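Local coordinates for bifunctional GH43-CE protein (Bacteroides eggerthii, PDB 6MLY) that probably hydrolyses beta-xylosidic linkages of xylan with its glycoside hydrolase family 43 part and also carries a carbohydrate esterase part, at residues I57-D62 with N126-P131; Y71-L76 with R93-S98; T119-T124 with H144-D149; G271-I276 with Q372-P377; L345-R348 with L352-T355. All blocks are in the same frame, centred on the assembly; numbering follows the deposited sequence.

Contact 1. Residues I57-D62 with N126-P131; sequences IMKSND and NLEKGP
The carboxylate of Glu128 is the flat group of this contact, and Lys59 meets one of its oxygens: NZ lies 2.6 Å from Glu128 OE1, on the syn side and 15° out of the carboxylate plane. The grip is one-sided, since Lys59 NZ is 3.7 Å from Glu128 OE2. The same OE1 also takes a hydrogen bond from the hydroxyl of Tyr43. Lys59 holds CG anti to the backbone N (chi1 168°), and its extended chain carries CD to 3.3 Å from Glu128 OE1; the bend at chi4 (146°) then sets where NZ lies beside that oxygen.

Next to the ion pair, CG2 of Ile57 abuts the fork of Leu127, 3.8 Å from both CG and CD2 of that residue. Both of these side chains are buried, and both also touch Trp132. Residues 126-131 form the turn between strands 118-124 and 133-137, closed by Gly130 N on Asn126 O at 2.8 Å. Strand 56-60 belongs to the four-stranded sheet 34-71, so the contact joins neighbouring blades of what is, in family 43, a five-bladed beta-propeller. Leu127 O, held by the side chain of Asn70, adds a polar tie between the same two sheets.

With a methionine in place of Lys59, Glu128 would probably keep Tyr43 but lose its positive mate, and the two blades would lose their ionic link here. Chemically, the contact divides into a buried hydrocarbon pair and a partly exposed ion pair; the lysine and the tyrosine hydroxyl together are likely to keep Glu128 ionised.

Contact 2. Residues Y71-L76 with R93-S98; sequences YAYDTL and RGSWAS
Tyr73 and Ser95 meet hydroxyl to hydroxyl where two loops of the family 43 beta-propeller come together. Residues 71-76 leave the blade that ends with strand 66-71, and residues 93-98 lead into strand 99-103 of the next. The distance from Tyr73 OH to Ser95 OG is 3.0 Å, a weak hydrogen bond whose proton is not settled, since the carbonyl O of Met49 is another weak partner of Ser95 OG. The serine approaches the ring from its rim: Ser95 CB sits close to the ring plane, 4.0 Å from Tyr73 CE2. Ser95 carries OG between its backbone N and carbonyl carbon (chi1 66°), which turns the hydroxyl to the phenol.

The second touch is apolar against backbone. Leu76 extends its CD2 methyl to within 4.1 Å of Gly94 CA. Gly94 has a positive phi of 61°, a conformation that glycine adopts readily.

Further out, strands of the second blade position these groups: Tyr73 leans on Tyr122, Leu76 on Tyr120 and Ala113, and Ser95 on Thr111. The loop 93-98 is fixed to the same sheet through Gly94 N on the Thr115 hydroxyl and Trp96 O on the Thr111 hydroxyl. In residues 71-76 the chain turns a corner at Ala72, whose backbone bonds with Gly54 and Val55. The side chain of Ser95 lies about 12 Å from that of Asp143, which is predicted to modulate the active-site acid. Leu76 CD2 completes the apolar touch at 4.0 Å from Ser95 N.

Contact 3. Residues T119-T124 with H144-D149; sequences TYFYTT and HSFFFD
Thr119 faces His144 and Phe121 faces Phe146 across two strands that run in broadly the same sense, since the nearest pairs advance together along both. Their CA atoms stand 9.4 Å apart for the first pair and 10.4 Å for the second. No backbone bond crosses such a gap, so side chains fill it.

The aromatic pair is edge-to-face: the rim of Phe121 is directed at the face of Phe146, with centroids 5.0 Å apart and planes at 65°. Phe121 CE1 makes the closest approach, 3.5 Å from Phe146 CD2. It lies over one face of Phe146, offset toward the rim. Phe146 holds CG between its backbone N and carbonyl carbon (chi1 75°), which swings the ring so that this face receives the Phe121 edge. At the other end, the methyl CG2 of Thr119 touches His144 CE1 at 3.5 Å. The imidazole is held at both nitrogens, ND1 by the carbonyl of Tyr141 and NE2 by the hydroxyl of Ser110, while Thr119 OG1 bonds to Pro139 O and Tyr141 N.

His144 directly follows Asp143, a predicted catalytic-site residue. Strand 118-124 lies between 106-113 and 133-137, and strand 145-148 opens the next three-stranded sheet, so this buried packing joins successive propeller blades.

Contact 4. Residues G271-I276 with Q372-P377; sequences GAVGRI and QRTIGP. With EDO (1,2-ethanediol), chain F.
Val273 presents one methyl to the backbone and hydroxyl side of Thr374, at the seam between the family 43 beta-propeller and the concanavalin A-like beta-sandwich that follows it. With CG1 between the backbone N and the carbonyl carbon (chi1 78°), CG2 falls anti to the backbone N; this branch lies 4.0 Å from Thr374 O, and the same distance separates Val273 CG2 from Gly376 N. Thr374 directs its CB toward residues 271-276, but its OG1 is 4.1 Å from Val273 CG2 and is bonded instead to the carbonyl of Tyr487 in the sandwich. The contact is therefore buried van der Waals packing, with a methyl laid against a mostly polar surface whose hydroxyl is already engaged.

Arg275, at the start of strand 275-282, points its side chain elsewhere. Its chain bends at chi3 (-84°), and the guanidinium meets O1 of a 1,2-ethanediol, probably from the crystallisation liquor, in its own plane at the edge. Asp32 also bonds this diol and forms a long, weak ion pair with Arg275. With a leucine here, the diol would probably lose the paired donors that clamp it, and Asp32 its cationic neighbour. That clamp comprises Arg275 NH1 at 2.8 Å and Arg275 NH2 at 2.9 Å from the diol O1.

Contact 5. Residues L345-R348 with L352-T355; sequences LSAR and LRLT
Arg353 gives up the most surface here, lying along the turn that precedes its own strand. Its CG is anti to the backbone N (chi1 178°), and the chain, still extended at chi2, places CD 3.7 Å from the methyl CB of Ala347. The bend at chi3 (-74°) then directs NE and the guanidinium past Ala347 toward Arg348, with Arg353 NE at 4.1 Å from Ala347 CB. The far end of the group passes Arg348, where Arg353 NH2 is 4.1 Å from Arg348 CB.

The two arginine side chains cross at about a right angle, with guanidinium planes 70° apart. Their charged ends do not touch, Arg348 NE being 5.3 Å from Arg353 NH2. Asp504 is shared between them, its carboxylate forming salt bridges with Arg353 NE and with Arg348 NH1, and the latter atom also pairs with Asp386. The two guanidinium groups are thus gathered round carboxylates.

Leu345 and Leu352 make the apolar part. The CD2 branch of Leu345 rests on the start of the strand, 3.7 Å from Leu352 CA and 3.9 Å from Leu352 CB. Leu352 points its CB away overall, yet that atom still touches the Leu345 methyl, and both leucines touch Phe319.

Strands 343-344 and 352-355 form a beta-hairpin at the edge of a seven-stranded antiparallel sheet in the concanavalin A-like sandwich. Residues 345-348 belong to its connecting loop, and strand 352-355 pairs on its other side with strand 502-511, which supplies Asp504.

How the contacts relate
Contacts 1, 2 and 3 cluster in the family 43 beta-propeller, their centres about 14 to 17 Å apart, and they touch one another: Ile57 packs on Tyr71 and Ala72, Thr124 probably bonds Pro131, and Tyr73 meets Tyr122. Contact 2 falls between the two segments of contact 1 in the chain, whereas the segments of contacts 1 and 3 alternate. By their side chains, contact 1 joins sheets 34-71 and 99-137, and contact 3 joins 99-137 to 145-167. Contact 4 links propeller and beta-sandwich; its centre and that of contact 2 are about 20 Å apart. Contact 5 belongs to the sandwich alone, the centres of contacts 4 and 5 being about 29 Å apart, and precedes strand 370-373.

Contact 1. Residues I57-D62 with N126-P131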
# COMPACT_ATOMS: atom_id res chain seq x y z
N ILE A 57 -21.13 5.32 -16.19
CA ILE A 57 -21.36 6.64 -16.75
C ILE A 57 -21.24 7.66 -15.62
O ILE A 57 -21.80 7.44 -14.54
CB ILE A 57 -22.73 6.74 -17.46
CG1 ILE A 57 -22.94 5.61 -18.48
CG2 ILE A 57 -22.93 8.11 -18.09
CD1 ILE A 57 -23.93 4.56 -18.05
N MET A 58 -20.52 8.75 -15.88
CA MET A 58 -20.28 9.83 -14.93
C MET A 58 -20.83 11.14 -15.50
O MET A 58 -20.66 11.42 -16.68
CB MET A 58 -18.79 10.00 -14.66
CG MET A 58 -18.16 8.81 -13.98
SD MET A 58 -16.48 9.16 -13.41
CE MET A 58 -15.95 7.51 -12.95
N LYS A 59 -21.44 11.95 -14.63
CA LYS A 59 -21.99 13.25 -14.98
C LYS A 59 -21.12 14.35 -14.36
O LYS A 59 -20.57 14.16 -13.28
CB LYS A 59 -23.44 13.34 -14.49
CG LYS A 59 -24.08 14.72 -14.52
CD LYS A 59 -25.45 14.76 -13.88
CE LYS A 59 -26.19 16.06 -14.14
NZ LYS A 59 -27.65 15.85 -14.27
N SER A 60 -21.02 15.49 -15.05
CA SER A 60 -20.40 16.71 -14.51
C SER A 60 -21.09 17.94 -15.10
O SER A 60 -21.80 17.84 -16.09
CB SER A 60 -18.91 16.75 -14.76
OG SER A 60 -18.31 17.85 -14.10
N ASN A 61 -20.89 19.10 -14.45
CA ASN A 61 -21.46 20.37 -14.89
C ASN A 61 -20.34 21.38 -15.19
O ASN A 61 -20.60 22.43 -15.79
CB ASN A 61 -22.44 20.92 -13.86
CG ASN A 61 -23.85 20.40 -14.05
OD1 ASN A 61 -24.48 20.65 -15.08
ND2 ASN A 61 -24.37 19.70 -13.05
N ASP A 62 -19.10 21.07 -14.79
CA ASP A 62 -17.99 22.03 -14.81
C ASP A 62 -16.70 21.41 -15.40
O ASP A 62 -15.69 22.11 -15.48
CB ASP A 62 -17.75 22.60 -13.41
CG ASP A 62 -17.56 21.57 -12.29
OD1 ASP A 62 -17.31 20.39 -12.60
OD2 ASP A 62 -17.66 21.97 -11.11
N ASN A 126 -32.69 8.67 -21.38
CA ASN A 126 -32.30 9.22 -20.08
C ASN A 126 -31.07 8.45 -19.57
O ASN A 126 -31.19 7.34 -19.06
CB ASN A 126 -33.45 9.17 -19.07
CG ASN A 126 -33.20 9.98 -17.83
OD1 ASN A 126 -32.06 10.33 -17.52
ND2 ASN A 126 -34.25 10.30 -17.09
N LEU A 127 -29.89 9.07 -19.71
CA LEU A 127 -28.60 8.42 -19.45
C LEU A 127 -28.40 8.13 -17.94
O LEU A 127 -27.59 7.28 -17.58
CB LEU A 127 -27.48 9.32 -19.99
CG LEU A 127 -26.11 8.67 -20.15
CD1 LEU A 127 -26.20 7.40 -20.97
CD2 LEU A 127 -25.13 9.64 -20.80
N GLU A 128 -29.16 8.81 -17.08
CA GLU A 128 -29.00 8.68 -15.64
C GLU A 128 -29.91 7.58 -15.07
O GLU A 128 -29.55 6.95 -14.08
CB GLU A 128 -29.26 10.03 -14.96
CG GLU A 128 -28.38 11.15 -15.50
CD GLU A 128 -28.60 12.52 -14.90
OE1 GLU A 128 -28.04 13.50 -15.43
OE2 GLU A 128 -29.34 12.62 -13.90
N LYS A 129 -31.08 7.35 -15.69
CA LYS A 129 -32.12 6.46 -15.11
C LYS A 129 -32.41 5.24 -16.01
O LYS A 129 -32.82 4.20 -15.50
CB LYS A 129 -33.41 7.23 -14.86
CG LYS A 129 -33.25 8.49 -14.01
CD LYS A 129 -34.57 9.12 -13.59
CE LYS A 129 -34.53 10.64 -13.58
NZ LYS A 129 -35.85 11.23 -13.92
N GLY A 130 -32.23 5.38 -17.33
CA GLY A 130 -32.58 4.32 -18.27
C GLY A 130 -34.07 4.37 -18.64
O GLY A 130 -34.71 5.40 -18.46
N PRO A 131 -34.62 3.25 -19.13
CA PRO A 131 -33.93 1.97 -19.25
C PRO A 131 -33.13 1.87 -20.56
O PRO A 131 -33.15 2.81 -21.36
CB PRO A 131 -35.02 0.89 -19.21
CG PRO A 131 -36.32 1.67 -19.10
CD PRO A 131 -35.98 3.05 -19.63

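Contact 2. Residues Y71-L76 with R93-S98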
# COMPACT_ATOMS: atom_id res chain seq x y z
N TYR A 71 -24.85 2.72 -14.74
CA TYR A 71 -24.03 1.72 -15.41
C TYR A 71 -24.79 1.16 -16.62
O TYR A 71 -26.02 1.12 -16.62
CB TYR A 71 -23.65 0.60 -14.44
CG TYR A 71 -22.61 0.97 -13.41
CD1 TYR A 71 -22.95 1.62 -12.24
CD2 TYR A 71 -21.28 0.67 -13.62
CE1 TYR A 71 -22.00 1.97 -11.30
CE2 TYR A 71 -20.31 1.00 -12.68
CZ TYR A 71 -20.67 1.66 -11.52
OH TYR A 71 -19.71 1.99 -10.60
N ALA A 72 -24.04 0.70 -17.63
CA ALA A 72 -24.60 0.21 -18.89
C ALA A 72 -25.23 -1.18 -18.71
O ALA A 72 -26.26 -1.48 -19.32
CB ALA A 72 -23.54 0.18 -19.95
N TYR A 73 -24.59 -2.04 -17.90
CA TYR A 73 -25.10 -3.38 -17.63
C TYR A 73 -24.74 -3.80 -16.20
O TYR A 73 -23.92 -3.18 -15.56
CB TYR A 73 -24.58 -4.38 -18.66
CG TYR A 73 -23.09 -4.67 -18.60
CD1 TYR A 73 -22.57 -5.56 -17.67
CD2 TYR A 73 -22.22 -4.08 -19.50
CE1 TYR A 73 -21.21 -5.83 -17.62
CE2 TYR A 73 -20.86 -4.34 -19.46
CZ TYR A 73 -20.35 -5.22 -18.52
OH TYR A 73 -19.01 -5.47 -18.50
N ASP A 74 -25.39 -4.89 -15.75
CA ASP A 74 -25.24 -5.47 -14.42
C ASP A 74 -24.19 -6.58 -14.46
O ASP A 74 -23.17 -6.50 -13.77
CB ASP A 74 -26.58 -6.00 -13.90
CG ASP A 74 -27.18 -5.20 -12.76
OD1 ASP A 74 -28.06 -4.34 -13.04
OD2 ASP A 74 -26.76 -5.45 -11.59
N THR A 75 -24.45 -7.62 -15.26
CA THR A 75 -23.49 -8.68 -15.57
C THR A 75 -23.33 -8.77 -17.09
O THR A 75 -24.26 -8.51 -17.85
CB THR A 75 -23.90 -10.02 -14.93
OG1 THR A 75 -25.27 -10.27 -15.22
CG2 THR A 75 -23.72 -10.05 -13.43
N LEU A 76 -22.11 -9.14 -17.51
CA LEU A 76 -21.70 -9.16 -18.91
C LEU A 76 -22.16 -10.47 -19.56
O LEU A 76 -22.76 -10.47 -20.63
CB LEU A 76 -20.18 -9.00 -18.95
CG LEU A 76 -19.50 -9.15 -20.31
CD1 LEU A 76 -20.19 -8.32 -21.39
CD2 LEU A 76 -18.03 -8.78 -20.19
N ARG A 93 -9.51 -8.21 -18.55
CA ARG A 93 -10.28 -8.28 -19.78
C ARG A 93 -11.66 -7.63 -19.54
O ARG A 93 -11.73 -6.46 -19.17
CB ARG A 93 -10.31 -9.73 -20.27
CG ARG A 93 -8.96 -10.24 -20.77
CD ARG A 93 -8.94 -11.75 -20.84
NE ARG A 93 -7.96 -12.27 -21.79
CZ ARG A 93 -7.33 -13.44 -21.67
NH1 ARG A 93 -7.42 -14.13 -20.55
NH2 ARG A 93 -6.61 -13.90 -22.68
N GLY A 94 -12.76 -8.37 -19.74
CA GLY A 94 -14.11 -7.83 -19.57
C GLY A 94 -14.38 -6.66 -20.50
O GLY A 94 -13.76 -6.54 -21.57
N SER A 95 -15.31 -5.79 -20.08
CA SER A 95 -15.74 -4.65 -20.87
C SER A 95 -14.62 -3.60 -20.94
O SER A 95 -14.22 -3.06 -19.92
CB SER A 95 -17.02 -4.05 -20.35
OG SER A 95 -16.84 -3.48 -19.07
N TRP A 96 -14.17 -3.31 -22.16
CA TRP A 96 -13.04 -2.42 -22.44
C TRP A 96 -13.55 -1.04 -22.92
O TRP A 96 -14.68 -0.65 -22.60
CB TRP A 96 -12.10 -3.12 -23.44
CG TRP A 96 -11.01 -3.89 -22.76
CD1 TRP A 96 -11.03 -4.35 -21.48
CD2 TRP A 96 -9.74 -4.29 -23.31
NE1 TRP A 96 -9.86 -5.00 -21.19
CE2 TRP A 96 -9.05 -4.98 -22.29
CE3 TRP A 96 -9.12 -4.14 -24.55
CZ2 TRP A 96 -7.77 -5.52 -22.48
CZ3 TRP A 96 -7.86 -4.67 -24.74
CH2 TRP A 96 -7.20 -5.35 -23.71
N ALA A 97 -12.68 -0.29 -23.63
CA ALA A 97 -12.96 1.07 -24.10
C ALA A 97 -14.35 1.13 -24.74
O ALA A 97 -14.69 0.32 -25.59
CB ALA A 97 -11.89 1.50 -25.08
N SER A 98 -15.13 2.13 -24.31
CA SER A 98 -16.49 2.34 -24.73
C SER A 98 -16.54 3.60 -25.59
O SER A 98 -15.59 4.38 -25.63
CB SER A 98 -17.42 2.42 -23.55
OG SER A 98 -17.11 3.53 -22.71

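Contact 3. Residues T119-T124 with H144-D149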
# COMPACT_ATOMS: atom_id res chain seq x y z
N THR A 119 -19.27 -7.37 -29.32
CA THR A 119 -19.50 -5.93 -29.24
C THR A 119 -20.96 -5.68 -28.82
O THR A 119 -21.87 -6.29 -29.39
CB THR A 119 -19.16 -5.24 -30.56
OG1 THR A 119 -17.78 -5.49 -30.85
CG2 THR A 119 -19.39 -3.74 -30.54
N TYR A 120 -21.16 -4.80 -27.83
CA TYR A 120 -22.48 -4.51 -27.24
C TYR A 120 -22.85 -3.04 -27.47
O TYR A 120 -22.00 -2.16 -27.37
CB TYR A 120 -22.47 -4.82 -25.74
CG TYR A 120 -22.10 -6.25 -25.39
CD1 TYR A 120 -20.78 -6.63 -25.27
CD2 TYR A 120 -23.08 -7.21 -25.18
CE1 TYR A 120 -20.43 -7.93 -24.95
CE2 TYR A 120 -22.75 -8.52 -24.86
CZ TYR A 120 -21.41 -8.88 -24.74
OH TYR A 120 -21.08 -10.17 -24.42
N PHE A 121 -24.13 -2.80 -27.77
CA PHE A 121 -24.68 -1.45 -27.97
C PHE A 121 -25.86 -1.24 -27.02
O PHE A 121 -26.74 -2.09 -26.91
CB PHE A 121 -25.11 -1.24 -29.43
CG PHE A 121 -24.04 -0.65 -30.31
CD1 PHE A 121 -23.85 0.72 -30.37
CD2 PHE A 121 -23.21 -1.46 -31.07
CE1 PHE A 121 -22.86 1.26 -31.18
CE2 PHE A 121 -22.22 -0.92 -31.88
CZ PHE A 121 -22.05 0.44 -31.92
N TYR A 122 -25.88 -0.07 -26.38
CA TYR A 122 -26.89 0.31 -25.40
C TYR A 122 -27.46 1.69 -25.78
O TYR A 122 -26.69 2.59 -26.12
CB TYR A 122 -26.27 0.34 -24.00
CG TYR A 122 -25.62 -0.94 -23.52
CD1 TYR A 122 -24.31 -1.24 -23.84
CD2 TYR A 122 -26.31 -1.82 -22.71
CE1 TYR A 122 -23.70 -2.40 -23.37
CE2 TYR A 122 -25.72 -2.98 -22.22
CZ TYR A 122 -24.41 -3.27 -22.56
OH TYR A 122 -23.84 -4.43 -22.09
N THR A 123 -28.79 1.85 -25.71
CA THR A 123 -29.44 3.12 -26.07
C THR A 123 -30.53 3.48 -25.05
O THR A 123 -31.24 2.60 -24.56
CB THR A 123 -30.06 3.06 -27.47
OG1 THR A 123 -31.17 2.16 -27.43
CG2 THR A 123 -29.08 2.62 -28.54
N THR A 124 -30.67 4.78 -24.78
CA THR A 124 -31.68 5.31 -23.84
C THR A 124 -31.91 6.81 -24.09
O THR A 124 -31.04 7.50 -24.63
CB THR A 124 -31.25 5.10 -22.39
OG1 THR A 124 -32.35 5.48 -21.56
CG2 THR A 124 -30.02 5.90 -22.01
N HIS A 144 -13.27 0.70 -30.96
CA HIS A 144 -14.12 1.22 -32.01
C HIS A 144 -14.69 2.58 -31.57
O HIS A 144 -14.98 2.79 -30.40
CB HIS A 144 -15.23 0.22 -32.36
CG HIS A 144 -16.21 -0.03 -31.26
ND1 HIS A 144 -16.27 -1.23 -30.57
CD2 HIS A 144 -17.17 0.76 -30.72
CE1 HIS A 144 -17.22 -1.17 -29.66
NE2 HIS A 144 -17.79 0.04 -29.73
N SER A 145 -14.85 3.48 -32.54
CA SER A 145 -15.47 4.78 -32.33
C SER A 145 -16.54 5.01 -33.40
O SER A 145 -16.24 5.57 -34.44
CB SER A 145 -14.42 5.87 -32.34
OG SER A 145 -15.01 7.16 -32.42
N PHE A 146 -17.76 4.56 -33.11
CA PHE A 146 -18.92 4.74 -34.00
C PHE A 146 -19.31 6.22 -34.01
O PHE A 146 -19.01 6.95 -33.06
CB PHE A 146 -20.08 3.82 -33.59
CG PHE A 146 -20.84 4.26 -32.37
CD1 PHE A 146 -21.94 5.10 -32.48
CD2 PHE A 146 -20.48 3.82 -31.10
CE1 PHE A 146 -22.64 5.51 -31.36
CE2 PHE A 146 -21.19 4.22 -29.98
CZ PHE A 146 -22.27 5.06 -30.11
N PHE A 147 -19.99 6.63 -35.10
CA PHE A 147 -20.24 8.04 -35.41
C PHE A 147 -21.45 8.17 -36.35
O PHE A 147 -21.54 7.45 -37.35
CB PHE A 147 -19.01 8.65 -36.08
CG PHE A 147 -19.07 10.14 -36.28
CD1 PHE A 147 -19.61 10.68 -37.44
CD2 PHE A 147 -18.57 11.00 -35.32
CE1 PHE A 147 -19.67 12.05 -37.62
CE2 PHE A 147 -18.62 12.38 -35.51
CZ PHE A 147 -19.17 12.90 -36.66
N PHE A 148 -22.35 9.10 -36.02
CA PHE A 148 -23.49 9.49 -36.87
C PHE A 148 -23.09 10.65 -37.78
O PHE A 148 -22.81 11.74 -37.31
CB PHE A 148 -24.69 9.92 -36.02
CG PHE A 148 -25.14 8.91 -35.01
CD1 PHE A 148 -26.07 7.94 -35.35
CD2 PHE A 148 -24.63 8.92 -33.72
CE1 PHE A 148 -26.48 7.00 -34.41
CE2 PHE A 148 -25.04 7.98 -32.79
CZ PHE A 148 -25.97 7.02 -33.14
N ASP A 149 -23.07 10.39 -39.10
CA ASP A 149 -22.70 11.40 -40.10
C ASP A 149 -23.97 12.07 -40.64
O ASP A 149 -25.07 11.53 -40.56
CB ASP A 149 -21.88 10.78 -41.24
CG ASP A 149 -20.97 11.77 -41.94
OD1 ASP A 149 -20.49 12.72 -41.27
OD2 ASP A 149 -20.75 11.60 -43.16

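Contact 4. Residues G271-I276 with Q372-P377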
# COMPACT_ATOMS: atom_id res chain seq x y z
N GLY A 271 0.84 4.84 -11.88
CA GLY A 271 1.26 3.73 -11.01
C GLY A 271 0.09 2.98 -10.39
O GLY A 271 -0.84 2.58 -11.09
N ALA A 272 0.16 2.79 -9.06
CA ALA A 272 -0.70 1.86 -8.31
C ALA A 272 -2.16 2.33 -8.33
O ALA A 272 -3.07 1.55 -8.62
CB ALA A 272 -0.19 1.70 -6.90
N VAL A 273 -2.36 3.62 -8.01
CA VAL A 273 -3.70 4.24 -8.00
C VAL A 273 -4.44 3.88 -9.30
O VAL A 273 -5.65 3.64 -9.27
CB VAL A 273 -3.61 5.77 -7.78
CG1 VAL A 273 -3.21 6.52 -9.04
CG2 VAL A 273 -4.89 6.33 -7.19
N GLY A 274 -3.71 3.83 -10.42
CA GLY A 274 -4.25 3.38 -11.70
C GLY A 274 -3.95 4.35 -12.84
O GLY A 274 -2.82 4.80 -13.00
N ARG A 275 -5.00 4.64 -13.62
CA ARG A 275 -4.92 5.45 -14.86
C ARG A 275 -5.93 6.61 -14.74
O ARG A 275 -7.14 6.40 -14.80
CB ARG A 275 -5.16 4.55 -16.07
CG ARG A 275 -4.28 3.31 -16.10
CD ARG A 275 -4.30 2.56 -17.42
NE ARG A 275 -5.41 1.63 -17.54
CZ ARG A 275 -5.94 1.21 -18.69
NH1 ARG A 275 -5.44 1.64 -19.84
NH2 ARG A 275 -6.96 0.38 -18.69
N ILE A 276 -5.40 7.83 -14.58
CA ILE A 276 -6.13 8.95 -13.97
C ILE A 276 -6.42 10.02 -15.03
O ILE A 276 -5.52 10.44 -15.75
CB ILE A 276 -5.36 9.51 -12.75
CG1 ILE A 276 -3.95 9.98 -13.09
CG2 ILE A 276 -5.33 8.51 -11.61
CD1 ILE A 276 -3.36 10.91 -12.07
N GLN A 372 -14.70 -0.33 -3.92
CA GLN A 372 -14.65 1.03 -4.44
C GLN A 372 -13.22 1.31 -4.92
O GLN A 372 -12.32 0.52 -4.66
CB GLN A 372 -15.07 2.05 -3.39
CG GLN A 372 -16.48 1.84 -2.85
CD GLN A 372 -17.01 3.05 -2.12
OE1 GLN A 372 -16.56 4.18 -2.32
NE2 GLN A 372 -18.02 2.84 -1.29
N ARG A 373 -13.02 2.43 -5.62
CA ARG A 373 -11.70 2.82 -6.13
C ARG A 373 -10.85 3.32 -4.95
O ARG A 373 -11.38 3.70 -3.91
CB ARG A 373 -11.84 3.88 -7.23
CG ARG A 373 -12.53 3.40 -8.50
CD ARG A 373 -12.77 4.52 -9.50
NE ARG A 373 -13.38 4.06 -10.75
CZ ARG A 373 -14.69 3.90 -10.94
NH1 ARG A 373 -15.56 4.36 -10.06
NH2 ARG A 373 -15.13 3.27 -12.02
N THR A 374 -9.52 3.28 -5.11
CA THR A 374 -8.63 4.06 -4.28
C THR A 374 -8.48 5.44 -4.92
O THR A 374 -8.67 5.58 -6.12
CB THR A 374 -7.26 3.39 -4.10
OG1 THR A 374 -6.73 3.09 -5.39
CG2 THR A 374 -7.33 2.13 -3.27
N ILE A 375 -8.16 6.45 -4.11
CA ILE A 375 -8.08 7.82 -4.60
C ILE A 375 -6.73 8.41 -4.20
O ILE A 375 -6.15 8.01 -3.20
CB ILE A 375 -9.27 8.65 -4.07
CG1 ILE A 375 -9.21 8.86 -2.56
CG2 ILE A 375 -10.58 8.02 -4.50
CD1 ILE A 375 -10.33 9.72 -2.02
N GLY A 376 -6.26 9.37 -5.00
CA GLY A 376 -5.01 10.10 -4.74
C GLY A 376 -5.28 11.53 -4.28
O GLY A 376 -6.40 12.03 -4.41
N PRO A 377 -4.24 12.20 -3.76
CA PRO A 377 -2.89 11.67 -3.66
C PRO A 377 -2.67 10.66 -2.52
O PRO A 377 -1.78 9.82 -2.60
CB PRO A 377 -2.02 12.91 -3.44
CG PRO A 377 -2.93 13.86 -2.70
CD PRO A 377 -4.29 13.60 -3.32
C1 EDO F . -6.81 -0.43 -22.39
O1 EDO F . -7.37 0.62 -21.60
C2 EDO F . -7.81 -1.57 -22.46
O2 EDO F . -9.04 -1.08 -23.03

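Contact 5. Residues L345-R348 with L352-T355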
# COMPACT_ATOMS: atom_id res chain seq x y z
N LEU A 345 -28.88 -6.98 2.93
CA LEU A 345 -28.95 -5.78 3.78
C LEU A 345 -30.18 -5.80 4.69
O LEU A 345 -30.38 -4.87 5.45
CB LEU A 345 -28.97 -4.54 2.89
CG LEU A 345 -27.65 -4.18 2.21
CD1 LEU A 345 -27.86 -3.10 1.16
CD2 LEU A 345 -26.61 -3.74 3.22
N SER A 346 -31.01 -6.85 4.60
CA SER A 346 -32.19 -6.97 5.46
C SER A 346 -32.00 -8.09 6.50
O SER A 346 -32.84 -8.27 7.38
CB SER A 346 -33.45 -7.17 4.64
OG SER A 346 -33.44 -8.43 3.98
N ALA A 347 -30.87 -8.81 6.40
CA ALA A 347 -30.50 -9.87 7.34
C ALA A 347 -30.27 -9.27 8.73
O ALA A 347 -30.74 -9.79 9.73
CB ALA A 347 -29.28 -10.59 6.84
N ARG A 348 -29.52 -8.16 8.76
CA ARG A 348 -29.32 -7.34 9.94
C ARG A 348 -29.41 -5.87 9.50
O ARG A 348 -28.63 -5.44 8.66
CB ARG A 348 -27.97 -7.69 10.58
CG ARG A 348 -27.84 -7.29 12.05
CD ARG A 348 -26.47 -7.60 12.64
NE ARG A 348 -26.33 -7.04 13.98
CZ ARG A 348 -25.24 -7.17 14.75
NH1 ARG A 348 -24.18 -7.83 14.31
NH2 ARG A 348 -25.23 -6.62 15.95
N LEU A 352 -24.26 -4.78 6.31
CA LEU A 352 -24.07 -5.63 5.13
C LEU A 352 -23.59 -7.01 5.60
O LEU A 352 -22.64 -7.09 6.38
CB LEU A 352 -23.02 -4.98 4.22
CG LEU A 352 -22.37 -5.90 3.19
CD1 LEU A 352 -23.35 -6.28 2.10
CD2 LEU A 352 -21.14 -5.25 2.58
N ARG A 353 -24.25 -8.07 5.13
CA ARG A 353 -23.92 -9.43 5.55
C ARG A 353 -23.52 -10.27 4.33
O ARG A 353 -24.38 -10.73 3.58
CB ARG A 353 -25.10 -10.09 6.28
CG ARG A 353 -24.84 -11.53 6.70
CD ARG A 353 -25.95 -12.11 7.56
NE ARG A 353 -25.93 -11.57 8.91
CZ ARG A 353 -26.63 -12.05 9.93
NH1 ARG A 353 -27.46 -13.07 9.76
NH2 ARG A 353 -26.52 -11.49 11.12
N LEU A 354 -22.20 -10.47 4.18
CA LEU A 354 -21.64 -11.38 3.18
C LEU A 354 -21.61 -12.79 3.78
O LEU A 354 -21.04 -12.99 4.85
CB LEU A 354 -20.23 -10.91 2.80
CG LEU A 354 -20.11 -9.43 2.43
CD1 LEU A 354 -18.66 -9.07 2.14
CD2 LEU A 354 -20.99 -9.09 1.24
N THR A 355 -22.23 -13.75 3.10
CA THR A 355 -22.26 -15.16 3.49
C THR A 355 -21.47 -15.98 2.46
O THR A 355 -21.39 -15.61 1.29
CB THR A 355 -23.71 -15.66 3.64
OG1 THR A 355 -24.35 -14.85 4.62
CG2 THR A 355 -23.81 -17.11 4.06